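Local atomic coordinates of molybdopterin molybdotransferase (Pyrococcus horikoshii, PDB entry 1UZ5), a protein that probably catalyses the insertion of molybdate into adenylyl-molybdopterin, giving Mo-molybdopterin and AMP, a late step of molybdenum cofactor biosynthesis. Residues Gly278-Pro286 / Arg346-Leu354. Sequence-based numbering, arbitrary orientation.
Sequences GIAIQPGKP and RRQFLPVKL. With SO4 (sulfate ion), chain E.
Gln282 O accepts a nearly straight hydrogen bond from Phe349 N at 2.6 Å, and Gln348 CA closes on this oxygen at 3.0 Å. The bond belongs to a short parallel beta pairing that joins the probable molybdopterin-binding domain to C-terminal domain IV of this MoeA-family protein. Gln282 N gives a weak hydrogen bond to Arg347 O. On one side, Ile281 CG2 meets the edge of the Phe349 ring, 3.8 Å from CE1. Leu9 and helix 304-322 pack on this ring, and Phe378 meets it edge-to-face.

On the other side, Gln282 CG lies 3.5 Å from Gln348 CB. The Arg346 chain bends at chi3 (58°) and runs past the carbonyl groups of Ala280 and Ile281. One face of its guanidinium covers Ile281 O and Gln282 CA; the oxygen lies 3.3 Å above the plane, offset toward the rim. Gln282 CB lies 3.3 Å from Arg346 NE. Losing CB and CG to a glycine here would probably open a gap between Gln348 CB and the guanidinium, leaving Arg346 freer to turn. A sulfate, probably from the crystallisation liquor, sits beside this arginine. Lys285 N hydrogen-bonds sulfate O4 at 3.0 Å, and Arg346 NH2 hydrogen-bonds sulfate O1 at 3.1 Å.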
loop_
_atom_site.group_PDB
_atom_site.type_symbol
_atom_site.label_atom_id
_atom_site.label_comp_id
_atom_site.label_asym_id
_atom_site.label_seq_id
_atom_site.Cartn_x
_atom_site.Cartn_y
_atom_site.Cartn_z
ATOM N N GLY A 278 10.076 26.684 13.360
ATOM C CA GLY A 278 9.954 27.618 12.265
ATOM C C GLY A 278 10.664 27.041 11.062
ATOM O O GLY A 278 11.782 26.537 11.174
ATOM N N ILE A 279 10.014 27.107 9.907
ATOM C CA ILE A 279 10.597 26.574 8.686
ATOM C C ILE A 279 10.498 27.623 7.588
ATOM O O ILE A 279 9.480 28.302 7.461
ATOM C CB ILE A 279 9.861 25.286 8.241
ATOM C CG1 ILE A 279 9.891 24.255 9.373
ATOM C CG2 ILE A 279 10.509 24.718 6.981
ATOM C CD1 ILE A 279 9.127 22.976 9.068
ATOM N N ALA A 280 11.562 27.748 6.802
ATOM C CA ALA A 280 11.610 28.723 5.720
ATOM C C ALA A 280 10.699 28.331 4.561
ATOM O O ALA A 280 11.156 28.141 3.433
ATOM C CB ALA A 280 13.050 28.885 5.231
ATOM N N ILE A 281 9.406 28.215 4.845
ATOM C CA ILE A 281 8.433 27.851 3.824
ATOM C C ILE A 281 7.097 28.540 4.061
ATOM O O ILE A 281 6.860 29.113 5.124
ATOM C CB ILE A 281 8.184 26.326 3.795
ATOM C CG1 ILE A 281 7.679 25.861 5.163
ATOM C CG2 ILE A 281 9.461 25.596 3.397
ATOM C CD1 ILE A 281 7.331 24.385 5.227
ATOM N N GLN A 282 6.230 28.474 3.055
ATOM C CA GLN A 282 4.899 29.065 3.119
ATOM C C GLN A 282 3.882 28.081 2.543
ATOM O O GLN A 282 3.949 27.731 1.365
ATOM C CB GLN A 282 4.869 30.377 2.326
ATOM C CG GLN A 282 3.501 30.753 1.762
ATOM C CD GLN A 282 2.424 30.821 2.825
ATOM O OE1 GLN A 282 2.511 31.614 3.761
ATOM N NE2 GLN A 282 1.399 29.989 2.683
ATOM N N PRO A 283 2.927 27.618 3.369
ATOM C CA PRO A 283 2.741 27.951 4.784
ATOM C C PRO A 283 3.553 27.024 5.681
ATOM O O PRO A 283 4.300 26.176 5.195
ATOM C CB PRO A 283 1.250 27.746 4.975
ATOM C CG PRO A 283 1.020 26.509 4.161
ATOM C CD PRO A 283 1.804 26.794 2.885
ATOM N N GLY A 284 3.394 27.181 6.989
ATOM C CA GLY A 284 4.119 26.334 7.918
ATOM C C GLY A 284 5.331 27.011 8.523
ATOM O O GLY A 284 6.180 26.357 9.128
ATOM N N LYS A 285 5.416 28.325 8.352
ATOM C CA LYS A 285 6.525 29.094 8.894
ATOM C C LYS A 285 6.760 28.764 10.369
ATOM O O LYS A 285 7.887 28.491 10.770
ATOM C CB LYS A 285 6.250 30.592 8.733
ATOM C CG LYS A 285 7.285 31.501 9.376
ATOM C CD LYS A 285 6.870 32.963 9.258
ATOM C CE LYS A 285 7.871 33.887 9.935
ATOM N NZ LYS A 285 7.453 35.315 9.848
ATOM N N PRO A 286 5.696 28.772 11.193
ATOM C CA PRO A 286 5.828 28.473 12.622
ATOM C C PRO A 286 5.848 26.988 13.007
ATOM O O PRO A 286 5.893 26.656 14.193
ATOM C CB PRO A 286 4.628 29.191 13.219
ATOM C CG PRO A 286 3.583 28.941 12.183
ATOM C CD PRO A 286 4.323 29.216 10.885
ATOM N N ARG A 346 10.107 33.831 -0.499
ATOM C CA ARG A 346 10.170 32.635 0.332
ATOM C C ARG A 346 9.659 31.409 -0.422
ATOM O O ARG A 346 8.873 31.527 -1.362
ATOM C CB ARG A 346 9.348 32.840 1.609
ATOM C CG ARG A 346 9.368 31.658 2.568
ATOM C CD ARG A 346 8.628 31.975 3.862
ATOM N NE ARG A 346 7.237 32.354 3.623
ATOM C CZ ARG A 346 6.367 32.660 4.580
ATOM N NH1 ARG A 346 6.740 32.632 5.853
ATOM N NH2 ARG A 346 5.123 32.994 4.266
ATOM N N ARG A 347 10.120 30.233 -0.006
ATOM C CA ARG A 347 9.715 28.977 -0.628
ATOM C C ARG A 347 8.280 28.676 -0.202
ATOM O O ARG A 347 8.007 28.527 0.988
ATOM C CB ARG A 347 10.644 27.853 -0.164
ATOM C CG ARG A 347 10.503 26.551 -0.926
ATOM C CD ARG A 347 11.476 25.514 -0.386
ATOM N NE ARG A 347 11.592 24.354 -1.265
ATOM C CZ ARG A 347 12.080 24.398 -2.501
ATOM N NH1 ARG A 347 12.503 25.548 -3.011
ATOM N NH2 ARG A 347 12.149 23.292 -3.229
ATOM N N GLN A 348 7.364 28.589 -1.163
ATOM C CA GLN A 348 5.970 28.322 -0.824
ATOM C C GLN A 348 5.341 27.148 -1.558
ATOM O O GLN A 348 5.737 26.805 -2.669
ATOM C CB GLN A 348 5.116 29.566 -1.072
ATOM C CG GLN A 348 4.940 29.917 -2.534
ATOM C CD GLN A 348 3.898 30.994 -2.742
ATOM O OE1 GLN A 348 4.014 32.099 -2.209
ATOM N NE2 GLN A 348 2.869 30.680 -3.523
ATOM N N PHE A 349 4.347 26.542 -0.916
ATOM C CA PHE A 349 3.625 25.413 -1.487
ATOM C C PHE A 349 2.173 25.819 -1.702
ATOM O O PHE A 349 1.425 26.034 -0.750
ATOM C CB PHE A 349 3.711 24.203 -0.557
ATOM C CG PHE A 349 5.109 23.725 -0.325
ATOM C CD1 PHE A 349 5.967 24.423 0.520
ATOM C CD2 PHE A 349 5.585 22.591 -0.976
ATOM C CE1 PHE A 349 7.280 24.000 0.714
ATOM C CE2 PHE A 349 6.898 22.158 -0.790
ATOM C CZ PHE A 349 7.747 22.865 0.058
ATOM N N LEU A 350 1.791 25.920 -2.969
ATOM C CA LEU A 350 0.450 26.329 -3.357
ATOM C C LEU A 350 -0.557 25.191 -3.483
ATOM O O LEU A 350 -0.376 24.272 -4.285
ATOM C CB LEU A 350 0.517 27.079 -4.689
ATOM C CG LEU A 350 -0.812 27.448 -5.347
ATOM C CD1 LEU A 350 -1.527 28.479 -4.495
ATOM C CD2 LEU A 350 -0.566 27.991 -6.745
ATOM N N PRO A 351 -1.635 25.235 -2.685
ATOM C CA PRO A 351 -2.656 24.188 -2.751
ATOM C C PRO A 351 -3.367 24.324 -4.092
ATOM O O PRO A 351 -3.695 25.435 -4.508
ATOM C CB PRO A 351 -3.580 24.531 -1.586
ATOM C CG PRO A 351 -2.671 25.220 -0.618
ATOM C CD PRO A 351 -1.864 26.111 -1.524
ATOM N N VAL A 352 -3.602 23.209 -4.771
ATOM C CA VAL A 352 -4.279 23.261 -6.059
ATOM C C VAL A 352 -5.363 22.203 -6.178
ATOM O O VAL A 352 -5.369 21.210 -5.449
ATOM C CB VAL A 352 -3.295 23.053 -7.233
ATOM C CG1 VAL A 352 -2.162 24.057 -7.148
ATOM C CG2 VAL A 352 -2.757 21.628 -7.217
ATOM N N LYS A 353 -6.285 22.439 -7.104
ATOM C CA LYS A 353 -7.367 21.511 -7.375
ATOM C C LYS A 353 -7.093 20.943 -8.760
ATOM O O LYS A 353 -6.823 21.691 -9.700
ATOM C CB LYS A 353 -8.715 22.232 -7.383
ATOM C CG LYS A 353 -9.889 21.299 -7.644
ATOM C CD LYS A 353 -11.188 22.057 -7.838
ATOM C CE LYS A 353 -12.341 21.089 -8.039
ATOM N NZ LYS A 353 -12.052 20.113 -9.127
ATOM N N LEU A 354 -7.147 19.625 -8.889
ATOM C CA LEU A 354 -6.900 19.000 -10.174
ATOM C C LEU A 354 -8.208 18.762 -10.907
ATOM O O LEU A 354 -9.042 17.974 -10.466
ATOM C CB LEU A 354 -6.155 17.679 -9.988
ATOM C CG LEU A 354 -4.760 17.800 -9.374
ATOM C CD1 LEU A 354 -4.148 16.421 -9.219
ATOM C CD2 LEU A 354 -3.887 18.677 -10.255
HETATM S S SO4 E . 2.911 31.077 7.162
HETATM O O1 SO4 E . 3.424 32.585 6.840
HETATM O O2 SO4 E . 2.942 30.975 8.606
HETATM O O3 SO4 E . 1.720 30.889 6.664
HETATM O O4 SO4 E . 3.957 30.259 6.608
#